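Local coordinates for d-3-phosphoglycerate dehydrogenase oxidoreductase protein (Ralstonia solanacearum, PDB 3GG9) that probably oxidises D-3-phosphoglycerate with NAD as cofactor, as a member of the D-isomer specific 2-hydroxyacid dehydrogenase family, at residues V221-N226 with A253-E258. Residues are numbered along the deposited sequence; the frame is centred on the assembly and turned at random.
Sequences VHLRLN and AELVEE. With SO4 (sulfate ion), chain F; SO4 (sulfate ion), chain E.
L255 is the centre of this apolar contact. Its two methyls divide the work. L255 CD1 meets CG1 of V221 at 3.7 Å and reaches the backbone O of L223 at 3.6 Å. L255 CD2 lies 3.8 Å from CD1 of L225. The L255 side chain runs alongside those of V221 and L225 but points the opposite way. L225 has CG anti to the backbone N (chi1 -172°). The L225 side chain crosses that of E254 at about a right angle, and L225 CD2 packs on E254 CB at 3.8 Å. The chain of E254 bends at chi2 (93°), which also brings OE2 beside that methyl.

The R224 side chain leaves the backbone away from 253-258. Its guanidinium grips one sulfate edge-on. R224 NE hydrogen-bonds to O2 of SO4 (chain F) at 2.9 Å, and R224 NH1 almost straight to O1 of the same ion at 2.7 Å. R224 NH2 holds O4 of SO4 (chain E) at 3.0 Å. Both ions probably come from the crystallisation liquor.

Hydrogen bonds from the backbone and from two hydroxyls fix the two loops. V256 N hydrogen-bonds to A253 O and closes the 3-10 turn. S251 OG hydrogen-bonds to V221 O, and T229 OG1 to R224 O and N226 N. The contact joins the loops after the adjacent parallel strands 218-221 and 246-249 of the Rossmann-type NAD-binding domain. H222 packs on helix 170-181, while segment 253-258 leads towards helix 260-267.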
ATOM      1  N   VAL A 221      14.410  -5.319   5.520  1.00 19.14           N
ATOM      2  CA  VAL A 221      15.788  -5.699   5.116  1.00 19.90           C
ATOM      3  C   VAL A 221      16.300  -5.009   3.845  1.00 25.32           C
ATOM      4  O   VAL A 221      15.709  -5.144   2.771  1.00 26.20           O
ATOM      5  CB  VAL A 221      15.906  -7.253   4.934  1.00 24.43           C
ATOM      6  CG1 VAL A 221      17.354  -7.646   4.749  1.00 28.29           C
ATOM      7  CG2 VAL A 221      15.377  -7.926   6.148  1.00 24.54           C
ATOM      8  N   HIS A 222      17.409  -4.272   3.977  1.00 23.05           N
ATOM      9  CA  HIS A 222      18.019  -3.577   2.847  1.00 24.08           C
ATOM     10  C   HIS A 222      19.511  -3.841   2.692  1.00 31.87           C
ATOM     11  O   HIS A 222      20.341  -2.960   2.921  1.00 25.89           O
ATOM     12  CB  HIS A 222      17.717  -2.106   2.965  1.00 22.17           C
ATOM     13  CG  HIS A 222      16.256  -1.836   3.020  1.00 20.60           C
ATOM     14  ND1 HIS A 222      15.454  -1.912   1.906  1.00 23.87           N
ATOM     15  CD2 HIS A 222      15.437  -1.580   4.064  1.00 24.93           C
ATOM     16  CE1 HIS A 222      14.205  -1.677   2.258  1.00 19.51           C
ATOM     17  NE2 HIS A 222      14.167  -1.482   3.562  1.00 21.34           N
ATOM     18  N   LEU A 223      19.833  -5.058   2.274  1.00 27.31           N
ATOM     19  CA  LEU A 223      21.219  -5.508   2.149  1.00 27.45           C
ATOM     20  C   LEU A 223      21.450  -6.035   0.746  1.00 29.04           C
ATOM     21  O   LEU A 223      20.546  -6.606   0.141  1.00 28.93           O
ATOM     22  CB  LEU A 223      21.499  -6.640   3.148  1.00 31.62           C
ATOM     23  CG  LEU A 223      21.339  -6.385   4.646  1.00 27.52           C
ATOM     24  CD1 LEU A 223      21.394  -7.689   5.430  1.00 36.96           C
ATOM     25  CD2 LEU A 223      22.430  -5.418   5.127  1.00 34.39           C
ATOM     26  N   ARG A 224      22.658  -5.839   0.235  1.00 27.46           N
ATOM     27  CA  ARG A 224      23.094  -6.472  -0.996  1.00 30.97           C
ATOM     28  C   ARG A 224      23.508  -7.892  -0.635  1.00 29.37           C
ATOM     29  O   ARG A 224      23.989  -8.143   0.492  1.00 26.24           O
ATOM     30  CB  ARG A 224      24.265  -5.704  -1.625  1.00 35.14           C
ATOM     31  CG  ARG A 224      23.926  -4.258  -2.075  1.00 37.36           C
ATOM     32  CD  ARG A 224      23.345  -4.202  -3.490  1.00 51.45           C
ATOM     33  NE  ARG A 224      22.615  -2.955  -3.747  1.00 56.38           N
ATOM     34  CZ  ARG A 224      21.805  -2.725  -4.786  1.00 54.09           C
ATOM     35  NH1 ARG A 224      21.208  -1.549  -4.902  1.00 49.43           N
ATOM     36  NH2 ARG A 224      21.581  -3.656  -5.716  1.00 46.62           N
ATOM     37  N   LEU A 225      23.292  -8.810  -1.572  1.00 28.24           N
ATOM     38  CA  LEU A 225      23.663 -10.215  -1.382  1.00 29.60           C
ATOM     39  C   LEU A 225      25.130 -10.451  -1.761  1.00 30.69           C
ATOM     40  O   LEU A 225      25.551 -10.141  -2.879  1.00 30.42           O
ATOM     41  CB  LEU A 225      22.768 -11.144  -2.203  1.00 24.65           C
ATOM     42  CG  LEU A 225      22.938 -12.652  -1.940  1.00 29.81           C
ATOM     43  CD1 LEU A 225      22.710 -13.007  -0.491  1.00 26.56           C
ATOM     44  CD2 LEU A 225      22.022 -13.452  -2.844  1.00 31.95           C
ATOM     45  N   ASN A 226      25.882 -10.983  -0.804  1.00 30.49           N
ATOM     46  CA  ASN A 226      27.283 -11.371  -0.980  1.00 39.79           C
ATOM     47  C   ASN A 226      27.600 -12.441   0.065  1.00 40.21           C
ATOM     48  O   ASN A 226      26.722 -12.804   0.855  1.00 32.10           O
ATOM     49  CB  ASN A 226      28.226 -10.152  -0.857  1.00 39.09           C
ATOM     50  CG  ASN A 226      28.044  -9.384   0.451  1.00 37.23           C
ATOM     51  OD1 ASN A 226      27.961  -9.974   1.519  1.00 36.66           O
ATOM     52  ND2 ASN A 226      27.985  -8.053   0.361  1.00 38.26           N
ATOM     53  N   ALA A 253      16.101 -12.947  -1.635  1.00 22.98           N
ATOM     54  CA  ALA A 253      15.565 -14.068  -0.824  1.00 28.44           C
ATOM     55  C   ALA A 253      16.615 -14.818   0.005  1.00 28.09           C
ATOM     56  O   ALA A 253      16.350 -15.276   1.128  1.00 29.96           O
ATOM     57  CB  ALA A 253      14.824 -15.052  -1.728  1.00 24.94           C
ATOM     58  N   GLU A 254      17.819 -14.900  -0.534  1.00 28.10           N
ATOM     59  CA  GLU A 254      18.888 -15.713   0.028  1.00 30.07           C
ATOM     60  C   GLU A 254      19.588 -15.034   1.208  1.00 30.49           C
ATOM     61  O   GLU A 254      20.449 -15.637   1.858  1.00 31.57           O
ATOM     62  CB  GLU A 254      19.893 -16.084  -1.074  1.00 32.78           C
ATOM     63  CG  GLU A 254      19.300 -16.907  -2.230  1.00 36.33           C
ATOM     64  CD  GLU A 254      18.806 -16.073  -3.431  1.00 46.96           C
ATOM     65  OE1 GLU A 254      18.642 -16.681  -4.510  1.00 43.17           O
ATOM     66  OE2 GLU A 254      18.568 -14.837  -3.313  1.00 34.37           O
ATOM     67  N   LEU A 255      19.208 -13.789   1.497  1.00 26.07           N
ATOM     68  CA  LEU A 255      19.570 -13.154   2.768  1.00 29.78           C
ATOM     69  C   LEU A 255      19.024 -13.890   3.989  1.00 27.09           C
ATOM     70  O   LEU A 255      19.600 -13.801   5.061  1.00 26.39           O
ATOM     71  CB  LEU A 255      19.084 -11.712   2.822  1.00 23.47           C
ATOM     72  CG  LEU A 255      19.678 -10.723   1.819  1.00 29.78           C
ATOM     73  CD1 LEU A 255      18.995  -9.369   1.947  1.00 23.52           C
ATOM     74  CD2 LEU A 255      21.168 -10.569   2.011  1.00 30.18           C
ATOM     75  N   VAL A 256      17.896 -14.580   3.827  1.00 27.46           N
ATOM     76  CA  VAL A 256      17.334 -15.416   4.883  1.00 29.93           C
ATOM     77  C   VAL A 256      17.731 -16.844   4.557  1.00 31.99           C
ATOM     78  O   VAL A 256      17.654 -17.254   3.403  1.00 34.22           O
ATOM     79  CB  VAL A 256      15.788 -15.324   4.949  1.00 33.57           C
ATOM     80  CG1 VAL A 256      15.225 -16.140   6.121  1.00 22.78           C
ATOM     81  CG2 VAL A 256      15.338 -13.871   5.069  1.00 22.83           C
ATOM     82  N   GLU A 257      18.165 -17.596   5.565  1.00 32.29           N
ATOM     83  CA  GLU A 257      18.467 -19.015   5.368  1.00 33.12           C
ATOM     84  C   GLU A 257      17.306 -19.760   4.732  1.00 31.89           C
ATOM     85  O   GLU A 257      16.146 -19.442   4.949  1.00 34.02           O
ATOM     86  CB  GLU A 257      18.942 -19.688   6.662  1.00 30.85           C
ATOM     87  CG  GLU A 257      17.882 -19.923   7.724  1.00 36.58           C
ATOM     88  CD  GLU A 257      18.424 -20.733   8.909  1.00 41.65           C
ATOM     89  OE1 GLU A 257      17.877 -20.619  10.017  1.00 40.56           O
ATOM     90  OE2 GLU A 257      19.402 -21.486   8.729  1.00 56.86           O
ATOM     91  N   GLU A 258      17.664 -20.719   3.895  1.00 33.22           N
ATOM     92  CA  GLU A 258      16.741 -21.487   3.088  1.00 33.25           C
ATOM     93  C   GLU A 258      15.599 -22.078   3.931  1.00 33.17           C
ATOM     94  O   GLU A 258      15.834 -22.666   4.995  1.00 31.52           O
ATOM     95  CB  GLU A 258      17.544 -22.561   2.367  1.00 32.37           C
ATOM     96  CG  GLU A 258      16.768 -23.338   1.369  1.00 34.22           C
ATOM     97  CD  GLU A 258      17.650 -24.248   0.574  1.00 34.57           C
ATOM     98  OE1 GLU A 258      17.228 -24.623  -0.532  1.00 41.22           O
ATOM     99  OE2 GLU A 258      18.768 -24.579   1.048  1.00 39.97           O
TER
HETATM  100  S   SO4 F   2      21.993   0.236  -1.761  1.00 55.50           S
HETATM  101  O1  SO4 F   2      21.623   0.486  -3.150  1.00 47.46           O
HETATM  102  O2  SO4 F   2      22.696  -1.051  -1.624  1.00 50.09           O
HETATM  103  O3  SO4 F   2      22.902   1.312  -1.352  1.00 43.89           O
HETATM  104  O4  SO4 F   2      20.778   0.176  -0.936  1.00 40.56           O
HETATM  105  S   SO4 E   1      20.706  -1.453  -9.368  1.00 48.18           S
HETATM  106  O1  SO4 E   1      19.658  -1.838 -10.290  1.00 57.55           O
HETATM  107  O2  SO4 E   1      21.924  -1.154 -10.097  1.00 42.04           O
HETATM  108  O3  SO4 E   1      20.285  -0.264  -8.639  1.00 57.33           O
HETATM  109  O4  SO4 E   1      20.915  -2.564  -8.439  1.00 40.52           O